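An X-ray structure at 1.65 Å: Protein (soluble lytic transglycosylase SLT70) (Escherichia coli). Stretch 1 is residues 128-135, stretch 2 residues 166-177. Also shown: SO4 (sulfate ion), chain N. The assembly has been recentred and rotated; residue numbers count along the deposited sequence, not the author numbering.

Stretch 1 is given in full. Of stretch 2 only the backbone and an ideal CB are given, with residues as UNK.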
# COMPACT_ATOMS: atom_id res chain seq x y z
N LEU A 128 -15.62 16.64 -8.72
CA LEU A 128 -15.39 16.35 -7.31
C LEU A 128 -16.49 15.45 -6.73
O LEU A 128 -16.28 14.71 -5.76
CB LEU A 128 -15.31 17.67 -6.52
CG LEU A 128 -14.06 18.53 -6.72
CD1 LEU A 128 -14.28 19.97 -6.24
CD2 LEU A 128 -12.86 17.89 -6.01
N TRP A 129 -17.67 15.53 -7.33
CA TRP A 129 -18.84 14.78 -6.89
C TRP A 129 -18.83 13.31 -7.28
O TRP A 129 -19.24 12.46 -6.50
CB TRP A 129 -20.09 15.44 -7.48
CG TRP A 129 -21.40 14.73 -7.23
CD1 TRP A 129 -22.07 13.90 -8.09
CD2 TRP A 129 -22.22 14.86 -6.07
NE1 TRP A 129 -23.27 13.51 -7.53
CE2 TRP A 129 -23.39 14.09 -6.30
CE3 TRP A 129 -22.10 15.56 -4.86
CZ2 TRP A 129 -24.42 13.99 -5.36
CZ3 TRP A 129 -23.13 15.47 -3.92
CH2 TRP A 129 -24.28 14.69 -4.18
N LEU A 130 -18.36 13.03 -8.49
CA LEU A 130 -18.38 11.67 -9.02
C LEU A 130 -17.35 10.71 -8.47
O LEU A 130 -16.45 10.23 -9.17
CB LEU A 130 -18.40 11.70 -10.55
CG LEU A 130 -19.68 12.33 -11.13
CD1 LEU A 130 -19.51 12.59 -12.61
CD2 LEU A 130 -20.90 11.45 -10.88
N THR A 131 -17.56 10.37 -7.20
CA THR A 131 -16.72 9.43 -6.46
C THR A 131 -17.54 8.86 -5.30
O THR A 131 -18.40 9.55 -4.73
CB THR A 131 -15.44 10.09 -5.90
OG1 THR A 131 -14.67 9.11 -5.18
CG2 THR A 131 -15.77 11.25 -4.97
N GLY A 132 -17.29 7.59 -4.98
CA GLY A 132 -17.96 6.94 -3.88
C GLY A 132 -17.31 7.27 -2.55
O GLY A 132 -17.82 6.93 -1.48
N LYS A 133 -16.14 7.92 -2.60
CA LYS A 133 -15.42 8.32 -1.41
C LYS A 133 -16.06 9.58 -0.77
O LYS A 133 -16.70 10.39 -1.46
CB LYS A 133 -13.97 8.63 -1.80
CG LYS A 133 -13.16 9.43 -0.80
CD LYS A 133 -11.94 10.05 -1.49
CE LYS A 133 -11.19 11.01 -0.57
NZ LYS A 133 -10.61 10.30 0.60
N SER A 134 -15.94 9.70 0.55
CA SER A 134 -16.43 10.87 1.25
C SER A 134 -15.38 11.95 1.00
O SER A 134 -14.19 11.73 1.23
CB SER A 134 -16.56 10.61 2.75
OG SER A 134 -17.66 9.76 3.00
N GLN A 135 -15.83 13.08 0.48
CA GLN A 135 -14.96 14.22 0.15
C GLN A 135 -14.82 15.21 1.32
O GLN A 135 -15.55 15.11 2.31
CB GLN A 135 -15.52 14.93 -1.10
CG GLN A 135 -15.46 14.09 -2.37
CD GLN A 135 -14.04 13.98 -2.93
OE1 GLN A 135 -13.09 13.63 -2.22
NE2 GLN A 135 -13.89 14.33 -4.20
N UNK A 166 -20.87 0.85 -4.16
CA UNK A 166 -19.80 -0.03 -4.65
C UNK A 166 -18.54 0.09 -3.81
O UNK A 166 -17.82 -0.89 -3.62
CB UNK A 166 -19.48 0.29 -6.11
N UNK A 167 -18.29 1.30 -3.30
CA UNK A 167 -17.12 1.55 -2.46
C UNK A 167 -17.30 1.09 -1.01
O UNK A 167 -16.35 1.14 -0.21
CB UNK A 167 -16.79 3.04 -2.48
N UNK A 168 -18.50 0.66 -0.65
CA UNK A 168 -18.78 0.23 0.71
C UNK A 168 -19.09 1.41 1.65
O UNK A 168 -19.15 1.25 2.88
CB UNK A 168 -17.59 -0.57 1.25
N UNK A 169 -19.26 2.59 1.06
CA UNK A 169 -19.56 3.80 1.82
C UNK A 169 -21.07 3.89 2.02
O UNK A 169 -21.74 4.79 1.48
CB UNK A 169 -19.03 5.05 1.11
N UNK A 170 -21.60 2.97 2.82
CA UNK A 170 -23.03 2.90 3.09
C UNK A 170 -23.54 4.12 3.85
O UNK A 170 -24.72 4.48 3.75
CB UNK A 170 -23.35 1.63 3.88
N UNK A 171 -22.67 4.75 4.64
CA UNK A 171 -23.06 5.96 5.34
C UNK A 171 -23.39 7.06 4.33
O UNK A 171 -24.39 7.78 4.46
CB UNK A 171 -21.95 6.41 6.29
N UNK A 172 -22.55 7.19 3.30
CA UNK A 172 -22.78 8.19 2.25
C UNK A 172 -24.02 7.81 1.44
O UNK A 172 -24.82 8.67 1.08
CB UNK A 172 -21.56 8.31 1.34
N UNK A 173 -24.20 6.52 1.16
CA UNK A 173 -25.39 6.08 0.43
C UNK A 173 -26.65 6.57 1.14
O UNK A 173 -27.55 7.14 0.52
CB UNK A 173 -25.41 4.56 0.30
N UNK A 174 -26.66 6.39 2.46
CA UNK A 174 -27.78 6.79 3.29
C UNK A 174 -27.99 8.30 3.32
O UNK A 174 -29.12 8.77 3.21
CB UNK A 174 -27.57 6.27 4.71
N UNK A 175 -26.91 9.07 3.47
CA UNK A 175 -27.03 10.53 3.48
C UNK A 175 -27.59 11.04 2.14
O UNK A 175 -28.50 11.88 2.12
CB UNK A 175 -25.67 11.17 3.77
N UNK A 176 -27.09 10.49 1.04
CA UNK A 176 -27.53 10.90 -0.29
C UNK A 176 -29.01 10.55 -0.51
O UNK A 176 -29.79 11.39 -0.97
CB UNK A 176 -26.66 10.24 -1.36
N UNK A 177 -29.40 9.33 -0.14
CA UNK A 177 -30.78 8.90 -0.31
C UNK A 177 -31.72 9.68 0.61
O UNK A 177 -32.88 9.90 0.26
CB UNK A 177 -30.90 7.40 -0.04
S SO4 N . -18.10 1.07 -13.01
O1 SO4 N . -17.92 2.21 -12.09
O2 SO4 N . -16.78 0.46 -13.29
O3 SO4 N . -18.98 0.06 -12.39
O4 SO4 N . -18.70 1.53 -14.28

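Position 166 still has helical backbone angles, and its CB meets nothing of stretch 1 within 5.5 Å, so almost any helix-tolerant residue would suit, a basic one especially, with a sulfate nearby. It is Lys166, whose end leads away from stretch 1; its NZ makes a weak hydrogen bond of 3.3 Å to O3 of the sulfate.

At 167 the CB points toward the turn at Gly132, and the two CA atoms lie 5.6 Å apart. A small side chain fits this close approach most simply. The residue is Ala167, its CB 4.2 Å from Gly132 O. The spacing constrains stretch 1 as well: an ideal CB on Gly132 would sit 3.1 Å from Ala167 CB, too tight.

Position 168 has phi 83° and psi 10°, closing the preceding helix in a Schellman motif. A CB here would jam against the carbonyl O of 167, so the backbone itself calls for glycine, and Gly168 it is.

Position 169 is the richest. It stands just before a helix, where a capping acceptor such as Asn, Asp, Ser or Thr is favoured, and its CB points toward stretch 1, 3.4 Å from the Gly132 carbonyl O, with Ser134 OG nearby. An acceptor for the helix and a donor for the carbonyl are wanted together, which favours an amide. Asn169 supplies both: OD1 accepts the capping bond from the backbone N of 172, while ND2 donates to Gly132 O at 3.0 Å and to Ser134 OG at 3.0 Å.

Positions 170 and 171 begin the helix without touching stretch 1, leaving the choice wide. Thr170 takes the first; at the second, Gly171 is not forced, since a CB would have room.

At 172 the CB points toward the loop, 4.5 Å from Ser134 OG and 4.9 Å from Gly132 O. Either a medium apolar chain or a polar one could serve. Leu172 packs over the backbone, with CD2 3.6 Å from Gly132 O and 3.9 Å from Lys133 O.

Positions 173, 174 and 175 find no partner in stretch 1, so helix-compatible residues suffice: Val173, Thr174, whose OG1 bonds weakly to Thr170 O, and Val175.

At 176 the CB again points toward stretch 1, but nothing lies within 5.5 Å. Bridging to the indole of Trp129 needs a longer apolar chain, Leu, Met or Phe. Leu176 does so, its CD2 reaching 3.5 Å from Trp129 CH2.

Position 177 is out of reach and undemanding; it is Ala177.

Stretch 2, residues 166-177: KAGNTGLVTVLA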
# COMPACT_ATOMS: atom_id res chain seq x y z
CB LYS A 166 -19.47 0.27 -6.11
CG LYS A 166 -20.53 -0.23 -7.09
CD LYS A 166 -20.35 0.40 -8.47
CE LYS A 166 -18.98 0.10 -9.06
NZ LYS A 166 -18.77 -1.33 -9.41
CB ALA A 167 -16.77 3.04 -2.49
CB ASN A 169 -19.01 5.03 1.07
CG ASN A 169 -18.90 6.27 1.94
OD1 ASN A 169 -19.42 6.31 3.06
ND2 ASN A 169 -18.20 7.28 1.44
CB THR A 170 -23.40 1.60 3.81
OG1 THR A 170 -22.57 1.46 4.97
CG2 THR A 170 -23.17 0.41 2.87
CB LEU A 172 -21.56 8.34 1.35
CG LEU A 172 -21.67 9.31 0.16
CD1 LEU A 172 -22.06 10.71 0.62
CD2 LEU A 172 -20.35 9.33 -0.63
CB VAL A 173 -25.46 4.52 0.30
CG1 VAL A 173 -26.81 4.09 -0.30
CG2 VAL A 173 -24.34 4.04 -0.61
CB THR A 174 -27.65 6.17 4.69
OG1 THR A 174 -27.96 4.77 4.59
CG2 THR A 174 -28.57 6.84 5.69
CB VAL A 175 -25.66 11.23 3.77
CG1 VAL A 175 -25.73 12.74 3.50
CG2 VAL A 175 -25.27 10.99 5.21
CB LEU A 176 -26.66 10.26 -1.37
CG LEU A 176 -25.20 10.77 -1.46
CD1 LEU A 176 -24.43 9.97 -2.49
CD2 LEU A 176 -25.17 12.25 -1.81
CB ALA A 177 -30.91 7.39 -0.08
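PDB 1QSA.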